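Local structure of RNA silencing suppressor p19 (Tomato bushy stunt virus, 4J39) at residues W17-L22 with N33-K38; E39-G44 with H110-A115; V97-S102 with I116-E121. The protein suppresses RNA silencing, probably as a homodimeric molecular caliper that binds short silencing RNA duplexes and selects them by the length of their paired region. All coordinates share one frame; numbering follows the deposited sequence. Where two conformers were deposited one is given.

Contact 1 (W17-L22 with N33-K38); sequences WTEWRL and NPLGFK. With nucleotides of chain B; nucleotides of chain C.
Glu19 and Leu35 make the direct contact between helix 17-26 and the start of strand 36-43, and it is slight: Glu19 OE2 lies 4.2 Å from Leu35 CD1, and the same methyl also reaches CA of Trp20. No hydrogen bond joins the two segments. The carboxylate of Glu19 has its main partner in Arg53, a salt bridge to strand 46-53, and Leu35 rests on Tyr51 of that strand.

What the segments chiefly share is the end of the RNA duplex. The Trp20 indole lies over the base of C1 of chain C, whose C5 sits above the ring centre. With CG anti to the backbone N (chi1 -174°), the indole extends over the base, and NE1 at its edge donates to OP2 of the 5' phosphate at 2.9 Å, a nearly straight bond (160°) accepted in the plane of the ring. From the strand side, Pro34 CB packs against OP1 of the same phosphate, and Lys38, in one of its two conformers, turns its ammonium end toward it, though the closeness of that approach is doubtful.

Trp17, one helical turn earlier, covers G19 of chain B, its CH2 3.3 Å from N7. Behind the indole, on the opposite face, lies the guanidinium of Arg21, offset toward the rim; a bent hydrogen bond (133°) from Arg21 NH2 to Thr18 OG1, near the guanidinium plane, may help hold the group flat over the indole. Two helix tryptophans stacked on the terminal base pair, with the 5' phosphate bound beside them, are consistent with the molecular-caliper role by which p19 probably selects duplex length.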
loop_
_atom_site.group_PDB
_atom_site.type_symbol
_atom_site.label_atom_id
_atom_site.label_comp_id
_atom_site.label_asym_id
_atom_site.label_seq_id
_atom_site.Cartn_x
_atom_site.Cartn_y
_atom_site.Cartn_z
ATOM N N TRP A 17 12.867 13.283 21.895
ATOM C CA TRP A 17 11.803 14.312 21.972
ATOM C C TRP A 17 12.298 15.756 21.825
ATOM O O TRP A 17 11.713 16.546 21.112
ATOM C CB TRP A 17 11.113 14.113 23.330
ATOM C CG TRP A 17 9.845 15.001 23.430
ATOM C CD1 TRP A 17 9.080 15.525 22.414
ATOM C CD2 TRP A 17 9.191 15.390 24.669
ATOM N NE1 TRP A 17 8.013 16.253 22.947
ATOM C CE2 TRP A 17 8.060 16.169 24.317
ATOM C CE3 TRP A 17 9.490 15.162 26.018
ATOM C CZ2 TRP A 17 7.186 16.724 25.278
ATOM C CZ3 TRP A 17 8.595 15.696 27.009
ATOM C CH2 TRP A 17 7.482 16.475 26.614
ATOM N N THR A 18 13.441 16.073 22.412
ATOM C CA THR A 18 14.047 17.383 22.217
ATOM C C THR A 18 14.449 17.666 20.778
ATOM O O THR A 18 14.169 18.739 20.240
ATOM C CB THR A 18 15.233 17.590 23.136
ATOM O OG1 THR A 18 14.809 17.460 24.525
ATOM C CG2 THR A 18 15.988 18.938 22.839
ATOM N N GLU A 19 15.131 16.726 20.096
ATOM C CA GLU A 19 15.458 17.008 18.672
ATOM C C GLU A 19 14.219 17.271 17.824
ATOM O O GLU A 19 14.184 18.090 16.913
ATOM C CB GLU A 19 16.263 15.828 18.068
ATOM C CG GLU A 19 16.771 16.168 16.634
ATOM C CD GLU A 19 17.380 14.972 15.827
ATOM O OE1 GLU A 19 17.423 13.838 16.318
ATOM O OE2 GLU A 19 17.663 15.194 14.631
ATOM N N TRP A 20 13.220 16.447 18.004
ATOM C CA TRP A 20 11.920 16.624 17.318
ATOM C C TRP A 20 11.290 18.041 17.554
ATOM O O TRP A 20 10.882 18.620 16.610
ATOM C CB TRP A 20 10.973 15.491 17.753
ATOM C CG TRP A 20 9.674 15.505 17.015
ATOM C CD1 TRP A 20 9.382 14.927 15.808
ATOM C CD2 TRP A 20 8.461 16.157 17.457
ATOM N NE1 TRP A 20 8.050 15.170 15.459
ATOM C CE2 TRP A 20 7.468 15.915 16.466
ATOM C CE3 TRP A 20 8.121 16.850 18.620
ATOM C CZ2 TRP A 20 6.148 16.360 16.599
ATOM C CZ3 TRP A 20 6.779 17.293 18.775
ATOM C CH2 TRP A 20 5.823 17.059 17.759
ATOM N N ARG A 21 11.279 18.497 18.782
ATOM C CA ARG A 21 10.765 19.845 19.135
ATOM C C ARG A 21 11.565 20.901 18.432
ATOM O O ARG A 21 11.002 21.822 17.822
ATOM C CB ARG A 21 10.779 20.036 20.652
ATOM C CG ARG A 21 9.668 19.232 21.359
ATOM C CD ARG A 21 9.611 19.476 22.913
ATOM N NE ARG A 21 10.874 19.120 23.567
ATOM C CZ ARG A 21 11.070 18.886 24.861
ATOM N NH1 ARG A 21 10.085 19.020 25.770
ATOM N NH2 ARG A 21 12.296 18.589 25.266
ATOM N N LEU A 22 12.918 20.762 18.448
ATOM C CA LEU A 22 13.757 21.728 17.792
ATOM C C LEU A 22 13.504 21.769 16.311
ATOM O O LEU A 22 13.424 22.864 15.724
ATOM C CB LEU A 22 15.266 21.428 18.033
ATOM C CG LEU A 22 15.774 21.721 19.421
ATOM C CD1 LEU A 22 17.173 21.093 19.547
ATOM C CD2 LEU A 22 15.724 23.265 19.594
ATOM N N ASN A 33 7.674 18.524 5.655
ATOM C CA ASN A 33 9.179 18.466 5.824
ATOM C C ASN A 33 9.682 17.863 7.141
ATOM O O ASN A 33 10.379 18.499 7.891
ATOM C CB ASN A 33 9.871 19.779 5.472
ATOM C CG ASN A 33 9.900 19.999 3.940
ATOM O OD1 ASN A 33 10.761 19.435 3.206
ATOM N ND2 ASN A 33 8.926 20.723 3.452
ATOM N N PRO A 34 9.285 16.609 7.386
ATOM C CA PRO A 34 9.644 15.857 8.590
ATOM C C PRO A 34 11.116 15.518 8.558
ATOM O O PRO A 34 11.742 15.624 7.520
ATOM C CB PRO A 34 8.793 14.627 8.460
ATOM C CG PRO A 34 8.629 14.357 7.073
ATOM C CD PRO A 34 8.587 15.758 6.415
ATOM N N LEU A 35 11.621 15.054 9.679
ATOM C CA LEU A 35 13.020 14.540 9.751
ATOM C C LEU A 35 13.224 13.325 8.880
ATOM O O LEU A 35 14.281 13.114 8.333
ATOM C CB LEU A 35 13.425 14.281 11.214
ATOM C CG LEU A 35 13.608 15.523 12.068
ATOM C CD1 LEU A 35 13.636 15.020 13.521
ATOM C CD2 LEU A 35 14.885 16.410 11.708
ATOM N N GLY A 36 12.188 12.522 8.737
ATOM C CA GLY A 36 12.250 11.307 7.934
ATOM C C GLY A 36 10.959 10.569 7.823
ATOM O O GLY A 36 9.849 11.182 7.918
ATOM N N PHE A 37 11.026 9.232 7.788
ATOM C CA PHE A 37 9.834 8.442 7.516
ATOM C C PHE A 37 9.910 7.227 8.484
ATOM O O PHE A 37 11.013 6.929 9.001
ATOM C CB PHE A 37 9.740 8.018 6.060
ATOM C CG PHE A 37 10.791 7.023 5.642
ATOM C CD1 PHE A 37 10.546 5.660 5.686
ATOM C CD2 PHE A 37 12.067 7.468 5.131
ATOM C CE1 PHE A 37 11.459 4.701 5.280
ATOM C CE2 PHE A 37 12.974 6.526 4.764
ATOM C CZ PHE A 37 12.673 5.130 4.838
ATOM N N LYS A 38 8.761 6.603 8.695
ATOM C CA LYS A 38 8.760 5.372 9.437
ATOM C C LYS A 38 8.397 4.193 8.568
ATOM O O LYS A 38 7.467 4.245 7.725
ATOM C CB LYS A 38 7.735 5.527 10.590
ATOM C CG LYS A 38 7.913 6.495 11.764
ATOM C CD LYS A 38 6.714 6.518 12.773
ATOM C CE LYS A 38 5.670 7.556 12.462
ATOM N NZ LYS A 38 6.212 8.926 12.714
ATOM P P G B 19 4.932 14.517 32.455
ATOM O OP1 G B 19 5.268 14.983 33.824
ATOM O OP2 G B 19 4.395 15.504 31.487
ATOM O "O5'" G B 19 6.272 13.885 31.829
ATOM C "C5'" G B 19 6.734 12.569 32.121
ATOM C "C4'" G B 19 7.767 12.254 31.057
ATOM O "O4'" G B 19 7.082 11.625 29.936
ATOM C "C3'" G B 19 8.465 13.474 30.441
ATOM O "O3'" G B 19 9.553 13.971 31.209
ATOM C "C2'" G B 19 8.962 12.864 29.152
ATOM O "O2'" G B 19 10.119 12.121 29.380
ATOM C "C1'" G B 19 7.788 11.944 28.764
ATOM N N9 G B 19 6.952 12.625 27.780
ATOM C C8 G B 19 5.891 13.486 27.957
ATOM N N7 G B 19 5.420 13.964 26.826
ATOM C C5 G B 19 6.238 13.355 25.837
ATOM C C6 G B 19 6.206 13.445 24.427
ATOM O O6 G B 19 5.441 14.101 23.714
ATOM N N1 G B 19 7.232 12.676 23.821
ATOM C C2 G B 19 8.130 11.883 24.489
ATOM N N2 G B 19 9.028 11.201 23.742
ATOM N N3 G B 19 8.174 11.774 25.834
ATOM C C4 G B 19 7.184 12.537 26.421
ATOM O OP3 C C 1 6.497 11.409 12.550
ATOM P P C C 1 7.423 12.547 12.784
ATOM O OP1 C C 1 8.222 12.754 11.550
ATOM O OP2 C C 1 6.676 13.722 13.405
ATOM O "O5'" C C 1 8.499 11.977 13.817
ATOM C "C5'" C C 1 8.023 11.283 14.994
ATOM C "C4'" C C 1 9.123 10.873 15.965
ATOM O "O4'" C C 1 9.600 11.990 16.771
ATOM C "C3'" C C 1 8.636 9.866 16.954
ATOM O "O3'" C C 1 8.617 8.568 16.366
ATOM C "C2'" C C 1 9.635 10.068 18.110
ATOM O "O2'" C C 1 10.959 9.553 17.886
ATOM C "C1'" C C 1 9.659 11.580 18.138
ATOM N N1 C C 1 8.489 12.256 18.906
ATOM C C2 C C 1 8.493 12.267 20.290
ATOM O O2 C C 1 9.424 11.729 20.867
ATOM N N3 C C 1 7.468 12.900 20.989
ATOM C C4 C C 1 6.469 13.473 20.303
ATOM N N4 C C 1 5.482 14.090 21.003
ATOM C C5 C C 1 6.439 13.468 18.875
ATOM C C6 C C 1 7.463 12.839 18.232
#

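Contact 2 (E39-G44 with H110-A115); sequences ESWGFG and HLCEMA
The indole of Trp41 reaches from strand 36-43 to helix 108-124 with the far corner of its six-membered ring. Cys112 SG approaches obliquely: it lies 3.8 Å from Trp41 CH2 and 4.8 Å from the centroid of the six-membered ring, 52° off the ring normal, a Cys sulfur-aromatic contact. Ala115 CB also comes in obliquely, at 4.1 Å from Trp41 CZ2. Two more aromatic rings meet the same indole: Trp68 edge-to-face, and Tyr90 with its plane inclined by about 50°. A second flat group, the His110 ring, has the Glu113 carboxylate at its edge, in plane, in a local interaction at the partly exposed side of the helix. Its ND1 donates to Glu113 OE1 at 3.2 Å, and the hydrogen arrives from above the carboxylate plane.

Cys112 and Ala115 are three residues apart, about one helical turn, and the Trp41 ring corner touches both. Trp41 has CG anti to its carbonyl carbon (chi1 -87°), which swings the long indole across the gap, for the backbones stay well apart; even the nearest pair of CA atoms, those of Trp41 and Ala115, are 10.0 Å from each other. The join is buried and made of apolar contacts, with no hydrogen bond across it. Val73 of helix 70-78 touches both Trp41 and Cys112 and thereby ties a second helix to the same cluster. Around Trp41, the whole forms an aromatic-centred core between an antiparallel sheet and the helices packed on one of its faces, as expected of the alpha/beta fold of p19.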
loop_
_atom_site.group_PDB
_atom_site.type_symbol
_atom_site.label_atom_id
_atom_site.label_comp_id
_atom_site.label_asym_id
_atom_site.label_seq_id
_atom_site.Cartn_x
_atom_site.Cartn_y
_atom_site.Cartn_z
ATOM N N GLU A 39 8.974 2.966 8.838
ATOM C CA GLU A 39 8.606 1.841 8.098
ATOM C C GLU A 39 8.688 0.665 9.091
ATOM O O GLU A 39 9.347 0.838 10.138
ATOM C CB GLU A 39 9.574 1.506 6.877
ATOM C CG GLU A 39 11.079 1.330 7.218
ATOM C CD GLU A 39 12.030 1.099 6.023
ATOM O OE1 GLU A 39 13.214 1.177 6.337
ATOM O OE2 GLU A 39 11.496 0.861 4.923
ATOM N N SER A 40 8.013 -0.370 8.752
ATOM C CA SER A 40 7.964 -1.599 9.569
ATOM C C SER A 40 7.714 -2.861 8.793
ATOM O O SER A 40 7.106 -2.872 7.726
ATOM C CB SER A 40 6.902 -1.372 10.662
ATOM O OG SER A 40 5.665 -1.395 10.079
ATOM N N TRP A 41 8.238 -3.994 9.295
ATOM C CA TRP A 41 8.007 -5.281 8.784
ATOM C C TRP A 41 7.502 -6.194 9.933
ATOM O O TRP A 41 8.087 -6.149 11.018
ATOM C CB TRP A 41 9.214 -5.928 8.270
ATOM C CG TRP A 41 9.614 -5.656 6.762
ATOM C CD1 TRP A 41 10.566 -4.827 6.309
ATOM C CD2 TRP A 41 9.012 -6.258 5.648
ATOM N NE1 TRP A 41 10.604 -4.890 4.967
ATOM C CE2 TRP A 41 9.633 -5.721 4.503
ATOM C CE3 TRP A 41 7.971 -7.139 5.480
ATOM C CZ2 TRP A 41 9.251 -6.104 3.283
ATOM C CZ3 TRP A 41 7.553 -7.481 4.221
ATOM C CH2 TRP A 41 8.248 -6.958 3.124
ATOM N N GLY A 42 6.387 -6.831 9.656
ATOM C CA GLY A 42 5.705 -7.747 10.582
ATOM C C GLY A 42 5.633 -9.123 9.979
ATOM O O GLY A 42 5.233 -9.311 8.816
ATOM N N PHE A 43 5.981 -10.146 10.818
ATOM C CA PHE A 43 5.912 -11.555 10.491
ATOM C C PHE A 43 5.208 -12.317 11.603
ATOM O O PHE A 43 5.736 -12.388 12.718
ATOM C CB PHE A 43 7.265 -12.192 10.220
ATOM C CG PHE A 43 8.220 -11.321 9.403
ATOM C CD1 PHE A 43 9.336 -10.772 9.979
ATOM C CD2 PHE A 43 7.955 -11.084 8.065
ATOM C CE1 PHE A 43 10.198 -9.895 9.253
ATOM C CE2 PHE A 43 8.819 -10.242 7.299
ATOM C CZ PHE A 43 9.938 -9.692 7.873
ATOM N N GLY A 44 4.009 -12.768 11.320
ATOM C CA GLY A 44 3.086 -13.229 12.394
ATOM C C GLY A 44 2.936 -12.170 13.458
ATOM O O GLY A 44 2.517 -11.020 13.148
ATOM N N HIS A 110 6.756 -11.622 -3.708
ATOM C CA HIS A 110 5.882 -10.613 -4.349
ATOM C C HIS A 110 5.557 -9.489 -3.347
ATOM O O HIS A 110 5.477 -8.316 -3.753
ATOM C CB HIS A 110 4.579 -11.252 -4.842
ATOM C CG HIS A 110 4.707 -12.167 -6.018
ATOM N ND1 HIS A 110 5.668 -12.026 -7.008
ATOM C CD2 HIS A 110 3.900 -13.177 -6.420
ATOM C CE1 HIS A 110 5.486 -12.963 -7.931
ATOM N NE2 HIS A 110 4.409 -13.665 -7.601
ATOM N N LEU A 111 5.358 -9.786 -2.040
ATOM C CA LEU A 111 5.204 -8.697 -1.105
ATOM C C LEU A 111 6.459 -7.770 -1.103
ATOM O O LEU A 111 6.309 -6.557 -1.091
ATOM C CB LEU A 111 4.886 -9.157 0.317
ATOM C CG LEU A 111 3.729 -10.071 0.488
ATOM C CD1 LEU A 111 3.757 -10.653 1.970
ATOM C CD2 LEU A 111 2.433 -9.359 0.166
ATOM N N CYS A 112 7.700 -8.335 -1.167
ATOM C CA CYS A 112 8.867 -7.487 -1.171
ATOM C C CYS A 112 8.932 -6.580 -2.415
ATOM O O CYS A 112 9.399 -5.456 -2.381
ATOM C CB CYS A 112 10.154 -8.410 -1.118
ATOM S SG CYS A 112 10.272 -9.109 0.667
ATOM N N GLU A 113 8.494 -7.197 -3.504
ATOM C CA GLU A 113 8.620 -6.489 -4.856
ATOM C C GLU A 113 7.651 -5.305 -4.819
ATOM O O GLU A 113 8.002 -4.196 -5.190
ATOM C CB GLU A 113 8.237 -7.424 -5.985
ATOM C CG GLU A 113 9.372 -8.411 -6.481
ATOM C CD GLU A 113 8.797 -9.649 -7.282
ATOM O OE1 GLU A 113 7.636 -9.578 -7.779
ATOM O OE2 GLU A 113 9.479 -10.707 -7.385
ATOM N N MET A 114 6.452 -5.547 -4.286
ATOM C CA MET A 114 5.492 -4.430 -4.191
ATOM C C MET A 114 5.887 -3.434 -3.098
ATOM O O MET A 114 5.654 -2.205 -3.242
ATOM C CB MET A 114 4.041 -4.920 -3.948
ATOM C CG MET A 114 3.442 -5.784 -5.051
ATOM S SD MET A 114 3.542 -4.883 -6.681
ATOM C CE MET A 114 3.071 -3.264 -6.338
ATOM N N ALA A 115 6.446 -3.911 -1.998
ATOM C CA ALA A 115 6.882 -3.056 -0.876
ATOM C C ALA A 115 7.990 -2.065 -1.344
ATOM O O ALA A 115 7.946 -0.897 -1.042
ATOM C CB ALA A 115 7.388 -3.958 0.297
#

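Contact 3 (V97-S102 with I116-E121); sequences VSITVS and IRSKQE. With nucleotides of chain B; nucleotides of chain C.
Ser118 faces strand 97-104 from helix 108-124, which packs on one face of the four-stranded antiparallel sheet of the alpha/beta p19 core. Its CB lies 4.0 Å from Ile99 CG2. One bond further out, OG sits between two methyl groups, 3.7 Å from Val101 CG2 and 3.8 Å from Ile99 CG2. Between these methyls the hydroxyl is satisfied within its own helix: OG is hydrogen-bonded to the carbonyl O of Met114, one turn back. With OG anti to the carbonyl carbon (chi1 -69°), the small side chain can serve this bond and still fit against both strand residues. Ile99 adds CD1, which approaches the backbone O of Ser118.

Ile99 and Val101 point toward the helix, whereas Thr100 between them points away, to the side of the sheet that carries RNA. The strand is also the dimer seam, since residues 98 to 102 pair in an antiparallel ladder with a strand of the second subunit and continue the sheet across the interface.

On the RNA side, Thr100 OG1 bonds Ser91 OG and lies beside the sugar of C11 of chain B. Ser98 CB packs against C5' of U12 of chain B at 3.4 Å, and Ser98 OG shares a hydrogen bond of 3.1 Å with the ribose O2' of C11 of chain B.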
loop_
_atom_site.group_PDB
_atom_site.type_symbol
_atom_site.label_atom_id
_atom_site.label_comp_id
_atom_site.label_asym_id
_atom_site.label_seq_id
_atom_site.Cartn_x
_atom_site.Cartn_y
_atom_site.Cartn_z
ATOM N N VAL A 97 0.718 10.113 4.526
ATOM C CA VAL A 97 0.209 8.976 3.811
ATOM C C VAL A 97 0.930 7.679 4.225
ATOM O O VAL A 97 2.165 7.670 4.336
ATOM C CB VAL A 97 0.135 9.126 2.212
ATOM C CG1 VAL A 97 0.311 10.612 1.575
ATOM C CG2 VAL A 97 0.258 7.859 1.402
ATOM N N SER A 98 0.112 6.681 4.528
ATOM C CA SER A 98 0.558 5.325 4.910
ATOM C C SER A 98 0.217 4.374 3.785
ATOM O O SER A 98 -0.866 4.448 3.175
ATOM C CB SER A 98 -0.201 4.974 6.157
ATOM O OG SER A 98 -0.007 3.661 6.430
ATOM N N ILE A 99 1.196 3.545 3.416
ATOM C CA ILE A 99 1.011 2.441 2.535
ATOM C C ILE A 99 1.322 1.124 3.261
ATOM O O ILE A 99 2.409 0.970 3.872
ATOM C CB ILE A 99 1.832 2.555 1.247
ATOM C CG1 ILE A 99 1.510 3.942 0.589
ATOM C CG2 ILE A 99 1.593 1.393 0.305
ATOM C CD1 ILE A 99 2.354 4.182 -0.755
ATOM N N THR A 100 0.452 0.160 3.152
ATOM C CA THR A 100 0.714 -1.153 3.760
ATOM C C THR A 100 0.621 -2.251 2.665
ATOM O O THR A 100 -0.316 -2.329 1.882
ATOM C CB THR A 100 -0.219 -1.437 4.913
ATOM O OG1 THR A 100 -0.052 -0.425 5.912
ATOM C CG2 THR A 100 0.014 -2.797 5.525
ATOM N N VAL A 101 1.535 -3.202 2.641
ATOM C CA VAL A 101 1.515 -4.238 1.713
ATOM C C VAL A 101 1.502 -5.537 2.517
ATOM O O VAL A 101 2.389 -5.747 3.347
ATOM C CB VAL A 101 2.825 -4.260 0.752
ATOM C CG1 VAL A 101 2.877 -5.480 -0.240
ATOM C CG2 VAL A 101 3.103 -2.931 0.029
ATOM N N SER A 102 0.499 -6.380 2.300
ATOM C CA SER A 102 0.262 -7.534 3.241
ATOM C C SER A 102 -0.115 -8.800 2.483
ATOM O O SER A 102 -0.794 -8.760 1.397
ATOM C CB SER A 102 -0.845 -7.174 4.277
ATOM O OG SER A 102 -1.965 -6.586 3.709
ATOM N N ILE A 116 8.952 -2.534 -2.127
ATOM C CA ILE A 116 10.051 -1.681 -2.488
ATOM C C ILE A 116 9.610 -0.577 -3.517
ATOM O O ILE A 116 10.055 0.536 -3.397
ATOM C CB ILE A 116 11.301 -2.460 -3.045
ATOM C CG1 ILE A 116 12.455 -1.534 -3.068
ATOM C CG2 ILE A 116 11.097 -3.207 -4.281
ATOM C CD1 ILE A 116 12.950 -1.134 -1.796
ATOM N N ARG A 117 8.690 -0.990 -4.378
ATOM C CA ARG A 117 8.094 -0.106 -5.420
ATOM C C ARG A 117 7.254 0.967 -4.660
ATOM O O ARG A 117 7.370 2.191 -4.895
ATOM C CB ARG A 117 7.219 -0.906 -6.404
ATOM C CG ARG A 117 7.927 -1.874 -7.340
ATOM C CD ARG A 117 6.976 -2.519 -8.420
ATOM N NE ARG A 117 7.579 -3.494 -9.357
ATOM C CZ ARG A 117 8.681 -4.264 -9.101
ATOM N NH1 ARG A 117 9.395 -4.244 -7.932
ATOM N NH2 ARG A 117 9.068 -5.127 -10.022
ATOM N N SER A 118 6.524 0.514 -3.625
ATOM C CA SER A 118 5.699 1.472 -2.826
ATOM C C SER A 118 6.519 2.511 -2.112
ATOM O O SER A 118 6.218 3.709 -2.071
ATOM C CB SER A 118 4.930 0.673 -1.754
ATOM O OG SER A 118 3.914 -0.166 -2.301
ATOM N N LYS A 119 7.574 2.008 -1.492
ATOM C CA LYS A 119 8.493 2.844 -0.761
ATOM C C LYS A 119 9.078 3.920 -1.745
ATOM O O LYS A 119 9.127 5.048 -1.412
ATOM C CB LYS A 119 9.680 2.024 -0.160
ATOM C CG LYS A 119 10.649 2.814 0.611
ATOM C CD LYS A 119 11.712 1.831 1.234
ATOM C CE LYS A 119 12.697 2.445 2.154
ATOM N NZ LYS A 119 13.501 1.350 2.890
ATOM N N GLN A 120 9.651 3.451 -2.796
ATOM C CA GLN A 120 10.226 4.394 -3.810
ATOM C C GLN A 120 9.192 5.503 -4.259
ATOM O O GLN A 120 9.503 6.687 -4.153
ATOM C CB GLN A 120 10.616 3.580 -5.058
ATOM C CG GLN A 120 11.820 2.577 -4.891
ATOM C CD GLN A 120 11.936 1.425 -5.945
ATOM O OE1 GLN A 120 12.852 0.634 -5.861
ATOM N NE2 GLN A 120 11.034 1.359 -6.929
ATOM N N GLU A 121 7.965 5.114 -4.545
ATOM C CA GLU A 121 6.980 6.084 -5.094
ATOM C C GLU A 121 6.542 7.046 -4.034
ATOM O O GLU A 121 6.401 8.252 -4.279
ATOM C CB GLU A 121 5.810 5.314 -5.719
ATOM C CG GLU A 121 6.331 4.282 -6.844
ATOM C CD GLU A 121 6.012 4.535 -8.369
ATOM O OE1 GLU A 121 4.813 4.704 -8.760
ATOM O OE2 GLU A 121 7.004 4.480 -9.145
ATOM P P C B 11 1.123 -0.815 12.751
ATOM O OP1 C B 11 2.567 -0.536 12.533
ATOM O OP2 C B 11 0.265 -0.619 14.012
ATOM O "O5'" C B 11 0.258 0.039 11.702
ATOM C "C5'" C B 11 0.689 0.074 10.336
ATOM C "C4'" C B 11 -0.497 0.587 9.554
ATOM O "O4'" C B 11 -1.587 -0.358 9.587
ATOM C "C3'" C B 11 -1.186 1.843 10.071
ATOM O "O3'" C B 11 -0.421 2.978 9.770
ATOM C "C2'" C B 11 -2.465 1.799 9.286
ATOM O "O2'" C B 11 -2.186 2.078 7.891
ATOM C "C1'" C B 11 -2.795 0.355 9.520
ATOM N N1 C B 11 -3.551 0.023 10.778
ATOM C C2 C B 11 -4.919 0.245 10.802
ATOM O O2 C B 11 -5.493 0.721 9.837
ATOM N N3 C B 11 -5.622 -0.079 11.910
ATOM C C4 C B 11 -4.968 -0.545 12.969
ATOM N N4 C B 11 -5.655 -0.857 14.086
ATOM C C5 C B 11 -3.595 -0.751 12.988
ATOM C C6 C B 11 -2.912 -0.449 11.870
ATOM P P U C 12 -7.298 -8.214 2.988
ATOM O OP1 U C 12 -7.237 -8.572 1.534
ATOM O OP2 U C 12 -8.576 -8.522 3.543
ATOM O "O5'" U C 12 -6.123 -8.882 3.815
ATOM C "C5'" U C 12 -4.741 -8.716 3.386
ATOM C "C4'" U C 12 -3.769 -9.364 4.335
ATOM O "O4'" U C 12 -3.916 -8.693 5.612
ATOM C "C3'" U C 12 -4.090 -10.809 4.727
ATOM O "O3'" U C 12 -3.673 -11.768 3.803
ATOM C "C2'" U C 12 -3.252 -10.935 5.984
ATOM O "O2'" U C 12 -1.851 -10.924 5.771
ATOM C "C1'" U C 12 -3.662 -9.636 6.635
ATOM N N1 U C 12 -4.891 -9.614 7.469
ATOM C C2 U C 12 -4.767 -10.073 8.750
ATOM O O2 U C 12 -3.755 -10.592 9.163
ATOM N N3 U C 12 -5.918 -9.967 9.518
ATOM C C4 U C 12 -7.161 -9.467 9.210
ATOM O O4 U C 12 -8.029 -9.435 10.108
ATOM C C5 U C 12 -7.229 -8.974 7.844
ATOM C C6 U C 12 -6.112 -9.079 7.054
ATOM P P U B 12 -0.704 4.379 10.488
ATOM O OP1 U B 12 0.385 5.288 10.004
ATOM O OP2 U B 12 -0.587 4.129 11.888
ATOM O "O5'" U B 12 -2.144 4.920 10.106
ATOM C "C5'" U B 12 -2.452 5.268 8.727
ATOM C "C4'" U B 12 -3.885 5.696 8.554
ATOM O "O4'" U B 12 -4.709 4.559 8.913
ATOM C "C3'" U B 12 -4.387 6.746 9.547
ATOM O "O3'" U B 12 -4.059 8.062 9.218
ATOM C "C2'" U B 12 -5.883 6.556 9.400
ATOM O "O2'" U B 12 -6.416 6.962 8.151
ATOM C "C1'" U B 12 -5.908 5.049 9.481
ATOM N N1 U B 12 -5.969 4.408 10.820
ATOM C C2 U B 12 -7.201 4.336 11.406
ATOM O O2 U B 12 -8.180 4.871 10.938
ATOM N N3 U B 12 -7.227 3.665 12.620
ATOM C C4 U B 12 -6.223 3.051 13.330
ATOM O O4 U B 12 -6.518 2.461 14.391
ATOM C C5 U B 12 -4.941 3.141 12.651
ATOM C C6 U B 12 -4.879 3.811 11.456
#

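How the contacts relate
Contact 1 lies at the surface, whereas contacts 2 and 3 are buried and their centres are about 9 Å apart. Contacts 1 and 2 divide strand 36-43 between them; contacts 2 and 3 use successive parts of helix 108-124. Chemistry follows place: bases and a phosphate dominate the outlying first contact, an aromatic ring and sulfur the second, and aliphatic methyls round a hydroxyl the third, whose strand also lies along the RNA sugars. A salt bridge of 2.9 Å from Glu39 OE2 to Lys119 NZ ties contact 2 to contact 3, and Phe37 packs on Lys119 to join contact 1. The second subunit touches contacts 2 and 3.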